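Local atomic coordinates of transmembrane beta-barrels (Synthetic construct, PDB entry 6X9Z), a protein that is designed from scratch to fold as an eight-stranded antiparallel beta-barrel that inserts into and spans a lipid membrane. Residues A[49-54]-A[75-80]; A[97-102]-A[117-122]; A[6-11]-A[28-33]; A[15-20]-A[111-116]. All coordinates share one frame; numbering follows the deposited sequence.

Contact 1: A[49-54]-A[75-80]; sequences LNFLEV and EYNTDN
Glu75 lays its carboxylate over one face of the Phe51 ring. The two planes are 18° apart and stacked, with Glu75 CD 3.6 Å from Phe51 CE1. Chi1 of 64° puts Phe51 CG between its backbone N and carbonyl carbon, and the ring then lies against the Glu75 carboxylate. Glu75 also runs beside Glu53, both pointing the same way, and Glu75 OE2 comes within 3.4 Å of Glu53 OE1. Two acceptors this close would repel if both were charged, which could favour a proton on one of them. Glu53 OE2 also makes a long, weak ion pair with Lys71 NZ.

Tyr76 and Leu52 form an antiparallel hydrogen-bonded pair. Tyr76 N donates to Leu52 O at 2.7 Å, and Leu52 N returns a bond to Tyr76 O. That carbonyl O of Tyr76 also takes a CA-H contact from Phe51, with CA 3.2 Å away. The Tyr76 ring meets Leu52 O at its edge, through CD1. Val54 CB reaches Tyr76 CE1 obliquely, at 4.4 Å.

Asn77 turns to the same side as Phe51 and begins a type I turn that ends at Asn80. Thr78 N bonds weakly to Asn50 O, at 2.8 Å but bent to 128°. The methyl CG2 of Thr78 sits 3.3 Å from Asn50 N. Asp79 crosses Leu49 at about a right angle, its OD1 3.4 Å from Leu49 CD1.

Glu75, Phe51 and Glu53 share one face of the sheet; Tyr76 and Leu52 lie on the other, at the surface. This is the antiparallel pairing of a beta-hairpin, strands 49-59 and 66-77, in a closed beta-barrel.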
loop_
_atom_site.group_PDB
_atom_site.type_symbol
_atom_site.label_atom_id
_atom_site.label_comp_id
_atom_site.label_asym_id
_atom_site.label_seq_id
_atom_site.Cartn_x
_atom_site.Cartn_y
_atom_site.Cartn_z
ATOM N N LEU A 49 -14.019 2.520 11.983
ATOM C CA LEU A 49 -12.783 3.239 12.271
ATOM C C LEU A 49 -12.173 3.617 10.920
ATOM O O LEU A 49 -11.616 2.756 10.235
ATOM C CB LEU A 49 -11.837 2.380 13.097
ATOM C CG LEU A 49 -10.465 2.954 13.452
ATOM C CD1 LEU A 49 -10.607 4.053 14.487
ATOM C CD2 LEU A 49 -9.534 1.863 13.961
ATOM N N ASN A 50 -12.324 4.881 10.539
ATOM C CA ASN A 50 -11.666 5.429 9.363
ATOM C C ASN A 50 -10.283 5.937 9.744
ATOM O O ASN A 50 -10.042 6.332 10.888
ATOM C CB ASN A 50 -12.482 6.574 8.758
ATOM C CG ASN A 50 -13.797 6.112 8.160
ATOM O OD1 ASN A 50 -13.876 5.046 7.549
ATOM N ND2 ASN A 50 -14.835 6.924 8.319
ATOM N N PHE A 51 -9.370 5.935 8.775
ATOM C CA PHE A 51 -8.026 6.421 9.045
ATOM C C PHE A 51 -7.409 6.991 7.779
ATOM O O PHE A 51 -7.635 6.489 6.676
ATOM C CB PHE A 51 -7.124 5.317 9.608
ATOM C CG PHE A 51 -6.885 4.188 8.654
ATOM C CD1 PHE A 51 -5.807 4.210 7.782
ATOM C CD2 PHE A 51 -7.735 3.098 8.629
ATOM C CE1 PHE A 51 -5.586 3.170 6.903
ATOM C CE2 PHE A 51 -7.518 2.053 7.754
ATOM C CZ PHE A 51 -6.442 2.088 6.889
ATOM N N LEU A 52 -6.618 8.043 7.962
ATOM C CA LEU A 52 -5.808 8.631 6.906
ATOM C C LEU A 52 -4.390 8.092 7.049
ATOM O O LEU A 52 -3.779 8.220 8.118
ATOM C CB LEU A 52 -5.830 10.157 6.999
ATOM C CG LEU A 52 -5.532 10.999 5.759
ATOM C CD1 LEU A 52 -6.049 12.415 5.964
ATOM C CD2 LEU A 52 -4.046 11.022 5.454
ATOM N N GLU A 53 -3.873 7.488 5.986
ATOM C CA GLU A 53 -2.560 6.858 6.001
ATOM C C GLU A 53 -1.593 7.650 5.135
ATOM O O GLU A 53 -1.918 8.001 3.996
ATOM C CB GLU A 53 -2.646 5.413 5.514
ATOM C CG GLU A 53 -1.302 4.747 5.325
ATOM C CD GLU A 53 -1.438 3.303 4.890
ATOM O OE1 GLU A 53 -2.327 2.603 5.430
ATOM O OE2 GLU A 53 -0.669 2.873 4.000
ATOM N N VAL A 54 -0.414 7.936 5.685
ATOM C CA VAL A 54 0.646 8.654 4.983
ATOM C C VAL A 54 1.968 7.965 5.291
ATOM O O VAL A 54 2.252 7.644 6.450
ATOM C CB VAL A 54 0.705 10.143 5.383
ATOM C CG1 VAL A 54 1.984 10.786 4.871
ATOM C CG2 VAL A 54 -0.505 10.886 4.843
ATOM N N GLU A 75 -1.005 5.738 10.422
ATOM C CA GLU A 75 -2.447 5.763 10.203
ATOM C C GLU A 75 -3.066 6.711 11.220
ATOM O O GLU A 75 -3.095 6.414 12.418
ATOM C CB GLU A 75 -3.045 4.364 10.313
ATOM C CG GLU A 75 -2.596 3.431 9.204
ATOM C CD GLU A 75 -3.196 2.048 9.315
ATOM O OE1 GLU A 75 -3.956 1.804 10.276
ATOM O OE2 GLU A 75 -2.907 1.207 8.439
ATOM N N TYR A 76 -3.552 7.851 10.738
ATOM C CA TYR A 76 -4.238 8.834 11.573
ATOM C C TYR A 76 -5.687 8.385 11.701
ATOM O O TYR A 76 -6.518 8.642 10.828
ATOM C CB TYR A 76 -4.128 10.228 10.964
ATOM C CG TYR A 76 -2.705 10.722 10.773
ATOM C CD1 TYR A 76 -1.887 10.196 9.777
ATOM C CD2 TYR A 76 -2.189 11.732 11.573
ATOM C CE1 TYR A 76 -0.591 10.647 9.603
ATOM C CE2 TYR A 76 -0.897 12.189 11.404
ATOM C CZ TYR A 76 -0.106 11.644 10.418
ATOM O OH TYR A 76 1.178 12.107 10.252
ATOM N N ASN A 77 -5.988 7.701 12.805
ATOM C CA ASN A 77 -7.290 7.077 12.986
ATOM C C ASN A 77 -8.337 8.103 13.404
ATOM O O ASN A 77 -8.028 9.205 13.863
ATOM C CB ASN A 77 -7.221 5.979 14.045
ATOM C CG ASN A 77 -6.083 5.012 13.816
ATOM O OD1 ASN A 77 -5.130 4.967 14.594
ATOM N ND2 ASN A 77 -6.177 4.224 12.750
ATOM N N THR A 78 -9.602 7.709 13.263
ATOM C CA THR A 78 -10.707 8.558 13.683
ATOM C C THR A 78 -10.988 8.458 15.178
ATOM O O THR A 78 -11.953 9.066 15.653
ATOM C CB THR A 78 -11.968 8.217 12.884
ATOM O OG1 THR A 78 -13.012 9.139 13.219
ATOM C CG2 THR A 78 -12.432 6.806 13.182
ATOM N N ASP A 79 -10.178 7.703 15.922
ATOM C CA ASP A 79 -10.193 7.717 17.377
ATOM C C ASP A 79 -9.200 8.717 17.953
ATOM O O ASP A 79 -8.874 8.635 19.144
ATOM C CB ASP A 79 -9.899 6.318 17.925
ATOM C CG ASP A 79 -11.032 5.347 17.670
ATOM O OD1 ASP A 79 -12.039 5.762 17.059
ATOM O OD2 ASP A 79 -10.919 4.171 18.081
ATOM N N ASN A 80 -8.716 9.653 17.131
ATOM C CA ASN A 80 -7.687 10.616 17.520
ATOM C C ASN A 80 -6.385 9.916 17.899
ATOM O O ASN A 80 -5.582 10.445 18.670
ATOM C CB ASN A 80 -8.164 11.524 18.660
#

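Contact 2: A[97-102]-A[117-122]; sequences NLALMV and GIAYKV
Gly117 O receives the N-H of Met101 at 2.7 Å, with the donor well above the carbonyl plane. Gly117 N bonds back to Met101 O at 2.8 Å, so this pair is joined in both directions. The CB of Met101 rests 3.5 Å from Gly117 O. From there the Met101 chain runs fully extended, leading away from Gly117 toward Val13 and Leu91.

Two residues along, Ala119 N bonds to Ala99 O at 2.8 Å; the return bond from Ala99 N to Ala119 O is bent and weak. The two methyls lie on the same face as Met101, with Ala99 CB 4.3 Å from Ala119 CB. Strands 98-106 and 112-121 form the last beta-hairpin of the barrel. The three buried side chains, Ala99, Met101 and Ala119, turn to its inner face.

The other face carries Leu98, Leu100, Ile118 and Tyr120; it is largely apolar, turns to the surface and probably meets lipid. Leu98 CD1 packs on Ile118 CB at 3.8 Å. Leu100 CD2 touches Ile118 CG2 more loosely.

At the open end of the hairpin, Asn97 O takes a nearly straight bond (172°) from Lys121 N, 3.0 Å away, and a CA-H contact from Tyr120. The Asn97 amide lies over one face of the Tyr120 ring, the planes 45° apart, with Asn97 CG 3.5 Å from Tyr120 CE2.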
loop_
_atom_site.group_PDB
_atom_site.type_symbol
_atom_site.label_atom_id
_atom_site.label_comp_id
_atom_site.label_asym_id
_atom_site.label_seq_id
_atom_site.Cartn_x
_atom_site.Cartn_y
_atom_site.Cartn_z
ATOM N N ASN A 97 -1.701 -1.120 -17.970
ATOM C CA ASN A 97 -2.530 -0.261 -17.150
ATOM C C ASN A 97 -2.755 -0.791 -15.744
ATOM O O ASN A 97 -3.077 -0.004 -14.848
ATOM C CB ASN A 97 -3.897 -0.066 -17.822
ATOM C CG ASN A 97 -4.439 1.315 -17.618
ATOM O OD1 ASN A 97 -3.823 2.132 -16.937
ATOM N ND2 ASN A 97 -5.587 1.603 -18.223
ATOM N N LEU A 98 -2.585 -2.093 -15.528
ATOM C CA LEU A 98 -3.084 -2.751 -14.333
ATOM C C LEU A 98 -2.024 -3.657 -13.727
ATOM O O LEU A 98 -1.188 -4.231 -14.431
ATOM C CB LEU A 98 -4.334 -3.570 -14.654
ATOM C CG LEU A 98 -5.065 -4.260 -13.501
ATOM C CD1 LEU A 98 -5.569 -3.244 -12.493
ATOM C CD2 LEU A 98 -6.205 -5.081 -14.059
ATOM N N ALA A 99 -2.091 -3.797 -12.406
ATOM C CA ALA A 99 -1.197 -4.677 -11.676
ATOM C C ALA A 99 -1.951 -5.247 -10.487
ATOM O O ALA A 99 -2.797 -4.575 -9.894
ATOM C CB ALA A 99 0.062 -3.941 -11.208
ATOM N N LEU A 100 -1.651 -6.500 -10.161
ATOM C CA LEU A 100 -2.186 -7.127 -8.964
ATOM C C LEU A 100 -1.266 -6.832 -7.793
ATOM O O LEU A 100 -0.040 -6.853 -7.925
ATOM C CB LEU A 100 -2.329 -8.634 -9.152
ATOM C CG LEU A 100 -3.098 -9.008 -10.417
ATOM C CD1 LEU A 100 -3.147 -10.508 -10.562
ATOM C CD2 LEU A 100 -4.492 -8.402 -10.389
ATOM N N MET A 101 -1.870 -6.554 -6.645
ATOM C CA MET A 101 -1.147 -6.077 -5.478
ATOM C C MET A 101 -1.394 -7.029 -4.322
ATOM O O MET A 101 -2.543 -7.370 -4.028
ATOM C CB MET A 101 -1.591 -4.662 -5.118
ATOM C CG MET A 101 -0.904 -4.062 -3.912
ATOM S SD MET A 101 -1.539 -2.397 -3.653
ATOM C CE MET A 101 -0.587 -1.875 -2.235
ATOM N N VAL A 102 -0.318 -7.472 -3.689
ATOM C CA VAL A 102 -0.386 -8.265 -2.471
ATOM C C VAL A 102 0.610 -7.675 -1.488
ATOM O O VAL A 102 1.711 -7.259 -1.872
ATOM C CB VAL A 102 -0.099 -9.759 -2.724
ATOM C CG1 VAL A 102 -1.106 -10.326 -3.711
ATOM C CG2 VAL A 102 1.319 -9.962 -3.230
ATOM N N GLY A 117 -5.262 -6.619 -3.666
ATOM C CA GLY A 117 -5.948 -5.575 -4.398
ATOM C C GLY A 117 -5.330 -5.388 -5.764
ATOM O O GLY A 117 -4.558 -6.222 -6.237
ATOM N N ILE A 118 -5.697 -4.278 -6.401
ATOM C CA ILE A 118 -5.183 -3.933 -7.718
ATOM C C ILE A 118 -4.528 -2.563 -7.643
ATOM O O ILE A 118 -4.789 -1.765 -6.740
ATOM C CB ILE A 118 -6.278 -3.937 -8.802
ATOM C CG1 ILE A 118 -7.324 -2.869 -8.486
ATOM C CG2 ILE A 118 -6.886 -5.325 -8.950
ATOM C CD1 ILE A 118 -8.507 -2.863 -9.417
ATOM N N ALA A 119 -3.672 -2.295 -8.624
ATOM C CA ALA A 119 -2.967 -1.026 -8.724
ATOM C C ALA A 119 -3.082 -0.529 -10.155
ATOM O O ALA A 119 -2.573 -1.173 -11.080
ATOM C CB ALA A 119 -1.502 -1.171 -8.305
ATOM N N TYR A 120 -3.760 0.600 -10.331
ATOM C CA TYR A 120 -4.027 1.179 -11.640
ATOM C C TYR A 120 -3.052 2.318 -11.888
ATOM O O TYR A 120 -2.903 3.204 -11.042
ATOM C CB TYR A 120 -5.467 1.687 -11.709
ATOM C CG TYR A 120 -5.926 2.180 -13.067
ATOM C CD1 TYR A 120 -5.798 3.517 -13.426
ATOM C CD2 TYR A 120 -6.520 1.315 -13.973
ATOM C CE1 TYR A 120 -6.235 3.974 -14.661
ATOM C CE2 TYR A 120 -6.961 1.762 -15.206
ATOM C CZ TYR A 120 -6.816 3.088 -15.545
ATOM O OH TYR A 120 -7.259 3.513 -16.778
ATOM N N LYS A 121 -2.396 2.293 -13.046
ATOM C CA LYS A 121 -1.360 3.264 -13.376
ATOM C C LYS A 121 -1.988 4.417 -14.150
ATOM O O LYS A 121 -2.436 4.239 -15.288
ATOM C CB LYS A 121 -0.243 2.601 -14.178
ATOM C CG LYS A 121 0.929 3.518 -14.461
ATOM C CD LYS A 121 2.017 2.818 -15.263
ATOM C CE LYS A 121 3.168 3.773 -15.552
ATOM N NZ LYS A 121 4.336 3.090 -16.163
ATOM N N VAL A 122 -2.030 5.594 -13.534
ATOM C CA VAL A 122 -2.605 6.767 -14.182
ATOM C C VAL A 122 -1.502 7.639 -14.770
ATOM O O VAL A 122 -1.030 7.384 -15.878
ATOM C CB VAL A 122 -3.483 7.580 -13.206
ATOM C CG1 VAL A 122 -4.849 6.927 -13.045
ATOM C CG2 VAL A 122 -2.804 7.715 -11.860
#

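Contact 3: A[6-11]-A[28-33]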
loop_
_atom_site.group_PDB
_atom_site.type_symbol
_atom_site.label_atom_id
_atom_site.label_comp_id
_atom_site.label_asym_id
_atom_site.label_seq_id
_atom_site.Cartn_x
_atom_site.Cartn_y
_atom_site.Cartn_z
ATOM N N GLY A 6 7.908 9.912 -11.163
ATOM C CA GLY A 6 6.694 10.550 -11.612
ATOM C C GLY A 6 5.555 9.596 -11.892
ATOM O O GLY A 6 4.444 10.053 -12.182
ATOM N N THR A 7 5.803 8.290 -11.831
ATOM C CA THR A 7 4.735 7.313 -11.997
ATOM C C THR A 7 3.719 7.474 -10.875
ATOM O O THR A 7 4.085 7.493 -9.696
ATOM C CB THR A 7 5.299 5.895 -12.003
ATOM O OG1 THR A 7 6.139 5.718 -13.152
ATOM C CG2 THR A 7 4.171 4.872 -12.043
ATOM N N LEU A 8 2.450 7.611 -11.241
ATOM C CA LEU A 8 1.356 7.692 -10.285
ATOM C C LEU A 8 0.460 6.479 -10.465
ATOM O O LEU A 8 0.049 6.164 -11.588
ATOM C CB LEU A 8 0.548 8.976 -10.468
ATOM C CG LEU A 8 -0.561 9.210 -9.437
ATOM C CD1 LEU A 8 0.018 9.387 -8.053
ATOM C CD2 LEU A 8 -1.404 10.418 -9.833
ATOM N N MET A 9 0.170 5.795 -9.366
ATOM C CA MET A 9 -0.687 4.623 -9.410
ATOM C C MET A 9 -1.719 4.720 -8.301
ATOM O O MET A 9 -1.368 4.959 -7.143
ATOM C CB MET A 9 0.131 3.339 -9.288
ATOM C CG MET A 9 0.918 3.034 -10.552
ATOM S SD MET A 9 1.669 1.413 -10.460
ATOM C CE MET A 9 2.834 1.715 -9.140
ATOM N N VAL A 10 -2.982 4.552 -8.671
ATOM C CA VAL A 10 -4.078 4.473 -7.717
ATOM C C VAL A 10 -4.335 3.004 -7.427
ATOM O O VAL A 10 -4.398 2.182 -8.349
ATOM C CB VAL A 10 -5.342 5.154 -8.269
ATOM C CG1 VAL A 10 -6.527 4.890 -7.358
ATOM C CG2 VAL A 10 -5.107 6.645 -8.428
ATOM N N TYR A 11 -4.470 2.670 -6.147
ATOM C CA TYR A 11 -4.679 1.297 -5.731
ATOM C C TYR A 11 -5.921 1.204 -4.860
ATOM O O TYR A 11 -6.343 2.184 -4.239
ATOM C CB TYR A 11 -3.462 0.749 -4.974
ATOM C CG TYR A 11 -3.195 1.400 -3.632
ATOM C CD1 TYR A 11 -3.823 0.940 -2.480
ATOM C CD2 TYR A 11 -2.300 2.456 -3.511
ATOM C CE1 TYR A 11 -3.582 1.512 -1.252
ATOM C CE2 TYR A 11 -2.051 3.040 -2.280
ATOM C CZ TYR A 11 -2.698 2.562 -1.152
ATOM O OH TYR A 11 -2.457 3.131 0.080
ATOM N N ALA A 28 -2.956 6.126 -3.219
ATOM C CA ALA A 28 -2.039 6.293 -4.336
ATOM C C ALA A 28 -0.607 6.095 -3.868
ATOM O O ALA A 28 -0.270 6.353 -2.710
ATOM C CB ALA A 28 -2.192 7.671 -4.986
ATOM N N GLN A 29 0.228 5.631 -4.789
ATOM C CA GLN A 29 1.666 5.522 -4.589
ATOM C C GLN A 29 2.351 6.301 -5.700
ATOM O O GLN A 29 2.128 6.027 -6.885
ATOM C CB GLN A 29 2.112 4.057 -4.581
ATOM C CG GLN A 29 1.582 3.269 -3.383
ATOM C CD GLN A 29 1.991 1.804 -3.399
ATOM O OE1 GLN A 29 2.384 1.267 -4.435
ATOM N NE2 GLN A 29 1.903 1.152 -2.242
ATOM N N TYR A 30 3.175 7.270 -5.320
ATOM C CA TYR A 30 3.850 8.146 -6.265
ATOM C C TYR A 30 5.352 7.949 -6.122
ATOM O O TYR A 30 5.911 8.187 -5.047
ATOM C CB TYR A 30 3.459 9.605 -6.027
ATOM C CG TYR A 30 4.137 10.577 -6.964
ATOM C CD1 TYR A 30 5.226 11.324 -6.543
ATOM C CD2 TYR A 30 3.696 10.739 -8.271
ATOM C CE1 TYR A 30 5.856 12.205 -7.392
ATOM C CE2 TYR A 30 4.322 11.623 -9.129
ATOM C CZ TYR A 30 5.401 12.352 -8.680
ATOM O OH TYR A 30 6.038 13.239 -9.511
ATOM N N ALA A 31 5.997 7.507 -7.199
ATOM C CA ALA A 31 7.441 7.303 -7.204
ATOM C C ALA A 31 8.125 8.655 -7.355
ATOM O O ALA A 31 8.003 9.306 -8.398
ATOM C CB ALA A 31 7.846 6.354 -8.327
ATOM N N VAL A 32 8.845 9.083 -6.313
ATOM C CA VAL A 32 9.546 10.365 -6.341
ATOM C C VAL A 32 10.968 10.250 -6.870
ATOM O O VAL A 32 11.570 11.277 -7.218
ATOM C CB VAL A 32 9.597 11.002 -4.938
ATOM C CG1 VAL A 32 8.187 11.196 -4.382
ATOM C CG2 VAL A 32 10.425 10.140 -4.006
ATOM N N SER A 33 11.522 9.045 -6.937
ATOM C CA SER A 33 12.894 8.815 -7.373
ATOM C C SER A 33 12.971 7.390 -7.916
ATOM O O SER A 33 11.965 6.667 -7.906
ATOM C CB SER A 33 13.886 9.040 -6.214
ATOM O OG SER A 33 13.659 8.137 -5.147
#
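Gly6 and Ala31 start a ladder of backbone hydrogen bonds. Gly6 N reaches Ala31 O at 2.8 Å in an almost straight bond (174°). Ala31 N bonds to Thr7 O, in the plane of that carbonyl. Met9 and Gln29 are joined both ways: Gln29 N meets Met9 O at 2.9 Å, while Met9 N to Gln29 O is longer at 3.2 Å. Met9 O also takes a CA-H contact from Ala28, so two groups grip it.

Aromatic and apolar contacts flank the ladder. With CG anti to the backbone N (chi1 179°), the Tyr30 ring lies beside the backbone of Gly6, with Tyr30 CE2 3.4 Å from Gly6 O. Leu8 crosses Tyr30 at about a right angle and puts CD1 at the ring edge, 3.9 Å from Tyr30 CD2. On the opposite face of the sheet, Tyr11 CE2 sits 3.4 Å from Ala28 N and 3.8 Å from Gln29 CG.

The polar ends of Tyr11 and Gln29 converge on one carboxylate: Tyr11 OH bonds to Asp39 OD1 and Gln29 NE2 to Asp39 OD2. Both side chains also touch Met101 of strand 98-106 inside the barrel. The hairpin of strands 8-17 and 22-31 is bordered by strand 36-45 beyond Ala28 and Tyr30, and by strand 112-121 beyond Val10, with Val122 just past its end pairing with Leu8.

Contact 4: A[15-20]-A[111-116]; sequences GYNTDN and LQKVAI
Gly15 packs its CA closely on Ala115, 3.6 Å from Ala115 CB. With no side chain on Gly15, the bent Lys113 chain can pass over it, and Lys113 CE lies 4.0 Å from Gly15 CA. Tyr16 N gives a straight bond (173°) to Val114 O at 2.7 Å. Val114 N returns one to Tyr16 O.

Asn17 runs side by side with Lys113, both pointing the same way, and its OD1 touches Lys113 CB at 3.2 Å. Asn17 ND2 is hydrogen-bonded to Asp23 OD1, which also makes a long, weak ion pair with Lys113 NZ. Thr18 meets Gln112 twice: Thr18 N bonds to Gln112 O at 2.7 Å, and Gln112 N bonds to Thr18 OG1 at 3.1 Å. Chi1 of 47° places that OG1 between the backbone N and carbonyl carbon, where it can accept the Gln112 N-H. Asp19, in the type I turn from Asn17 to Asn20, sets CG 3.6 Å from Leu111 CD1; Asp19 OD1 is hydrogen-bonded to Thr21 OG1.

Strands 8-17 and 112-121 are the first and last of the sheet, and their pairing closes the barrel. Strand 22-31 borders the seam beyond Gly15, and strand 98-106 beyond Lys113 and Ala115.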
loop_
_atom_site.group_PDB
_atom_site.type_symbol
_atom_site.label_atom_id
_atom_site.label_comp_id
_atom_site.label_asym_id
_atom_site.label_seq_id
_atom_site.Cartn_x
_atom_site.Cartn_y
_atom_site.Cartn_z
ATOM N N GLY A 15 -7.761 -5.687 3.179
ATOM C CA GLY A 15 -6.793 -6.226 4.124
ATOM C C GLY A 15 -7.496 -6.988 5.231
ATOM O O GLY A 15 -8.493 -6.517 5.783
ATOM N N TYR A 16 -6.965 -8.163 5.548
ATOM C CA TYR A 16 -7.511 -9.034 6.583
ATOM C C TYR A 16 -6.516 -9.076 7.737
ATOM O O TYR A 16 -5.428 -9.645 7.604
ATOM C CB TYR A 16 -7.777 -10.434 6.033
ATOM C CG TYR A 16 -8.672 -10.461 4.815
ATOM C CD1 TYR A 16 -10.034 -10.701 4.936
ATOM C CD2 TYR A 16 -8.152 -10.255 3.542
ATOM C CE1 TYR A 16 -10.853 -10.734 3.826
ATOM C CE2 TYR A 16 -8.963 -10.282 2.428
ATOM C CZ TYR A 16 -10.313 -10.524 2.576
ATOM O OH TYR A 16 -11.128 -10.554 1.469
ATOM N N ASN A 17 -6.893 -8.474 8.860
ATOM C CA ASN A 17 -6.023 -8.329 10.015
ATOM C C ASN A 17 -6.138 -9.535 10.943
ATOM O O ASN A 17 -7.138 -10.257 10.945
ATOM C CB ASN A 17 -6.364 -7.056 10.791
ATOM C CG ASN A 17 -6.324 -5.810 9.925
ATOM O OD1 ASN A 17 -5.283 -5.166 9.789
ATOM N ND2 ASN A 17 -7.463 -5.458 9.343
ATOM N N THR A 18 -5.103 -9.719 11.767
ATOM C CA THR A 18 -5.051 -10.858 12.676
ATOM C C THR A 18 -6.093 -10.776 13.785
ATOM O O THR A 18 -6.380 -11.798 14.420
ATOM C CB THR A 18 -3.652 -10.985 13.283
ATOM O OG1 THR A 18 -3.212 -9.705 13.752
ATOM C CG2 THR A 18 -2.666 -11.512 12.250
ATOM N N ASP A 19 -6.668 -9.599 14.032
ATOM C CA ASP A 19 -7.741 -9.454 15.006
ATOM C C ASP A 19 -9.117 -9.746 14.411
ATOM O O ASP A 19 -10.133 -9.400 15.026
ATOM C CB ASP A 19 -7.717 -8.053 15.622
ATOM C CG ASP A 19 -7.974 -6.955 14.603
ATOM O OD1 ASP A 19 -8.009 -7.255 13.391
ATOM O OD2 ASP A 19 -8.139 -5.786 15.014
ATOM N N ASN A 20 -9.163 -10.362 13.229
ATOM C CA ASN A 20 -10.407 -10.719 12.544
ATOM C C ASN A 20 -11.228 -9.491 12.168
ATOM O O ASN A 20 -12.451 -9.567 12.026
ATOM C CB ASN A 20 -11.254 -11.687 13.373
ATOM C CG ASN A 20 -10.544 -12.993 13.645
ATOM O OD1 ASN A 20 -10.426 -13.424 14.795
ATOM N ND2 ASN A 20 -10.071 -13.637 12.584
ATOM N N LEU A 111 -0.108 -6.473 15.646
ATOM C CA LEU A 111 -1.229 -6.675 14.737
ATOM C C LEU A 111 -0.681 -6.803 13.322
ATOM O O LEU A 111 -0.017 -5.884 12.831
ATOM C CB LEU A 111 -2.218 -5.512 14.834
ATOM C CG LEU A 111 -3.358 -5.450 13.815
ATOM C CD1 LEU A 111 -4.417 -6.494 14.126
ATOM C CD2 LEU A 111 -3.968 -4.053 13.770
ATOM N N GLN A 112 -0.945 -7.937 12.678
ATOM C CA GLN A 112 -0.498 -8.195 11.317
ATOM C C GLN A 112 -1.691 -8.278 10.376
ATOM O O GLN A 112 -2.822 -8.548 10.788
ATOM C CB GLN A 112 0.310 -9.495 11.228
ATOM C CG GLN A 112 1.582 -9.499 12.048
ATOM C CD GLN A 112 1.454 -10.319 13.315
ATOM O OE1 GLN A 112 0.626 -11.227 13.400
ATOM N NE2 GLN A 112 2.274 -10.003 14.309
ATOM N N LYS A 113 -1.423 -8.058 9.092
ATOM C CA LYS A 113 -2.488 -8.062 8.104
ATOM C C LYS A 113 -1.953 -8.543 6.766
ATOM O O LYS A 113 -0.775 -8.363 6.444
ATOM C CB LYS A 113 -3.115 -6.673 7.943
ATOM C CG LYS A 113 -2.170 -5.625 7.388
ATOM C CD LYS A 113 -2.846 -4.264 7.275
ATOM C CE LYS A 113 -3.986 -4.296 6.271
ATOM N NZ LYS A 113 -4.488 -2.926 5.964
ATOM N N VAL A 114 -2.839 -9.169 5.999
ATOM C CA VAL A 114 -2.592 -9.522 4.609
ATOM C C VAL A 114 -3.626 -8.786 3.773
ATOM O O VAL A 114 -4.825 -8.852 4.065
ATOM C CB VAL A 114 -2.663 -11.040 4.383
ATOM C CG1 VAL A 114 -2.636 -11.365 2.899
ATOM C CG2 VAL A 114 -1.508 -11.724 5.101
ATOM N N ALA A 115 -3.160 -8.063 2.760
ATOM C CA ALA A 115 -4.029 -7.275 1.903
ATOM C C ALA A 115 -3.779 -7.632 0.446
ATOM O O ALA A 115 -2.629 -7.809 0.028
ATOM C CB ALA A 115 -3.816 -5.773 2.121
ATOM N N ILE A 116 -4.865 -7.755 -0.312
ATOM C CA ILE A 116 -4.814 -8.005 -1.744
ATOM C C ILE A 116 -5.645 -6.939 -2.438
ATOM O O ILE A 116 -6.608 -6.409 -1.873
ATOM C CB ILE A 116 -5.319 -9.416 -2.110
ATOM C CG1 ILE A 116 -6.764 -9.596 -1.639
ATOM C CG2 ILE A 116 -4.413 -10.481 -1.509
ATOM C CD1 ILE A 116 -7.355 -10.945 -1.977
#

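From the N terminus, contact 3 comes first and closes the hairpin of strands 8-17 and 22-31. Contact 4 opens at 15-20, before contact 3 has closed, so the two cross; they use opposite ends of strand 8-17. Contact 1 opens and closes a middle hairpin, wholly within the span of contact 4. Contact 2 opens at 97-102, still within that span. It closes at 117-122, just after contact 4 ends at 111-116, so these two cross as well and share strand 112-121. Contacts 2 and 3 also touch, probably through hydrogen bonds from Tyr120 N to Val10 O and Val122 N to Leu8 O, which continue the seam joining first and last strands.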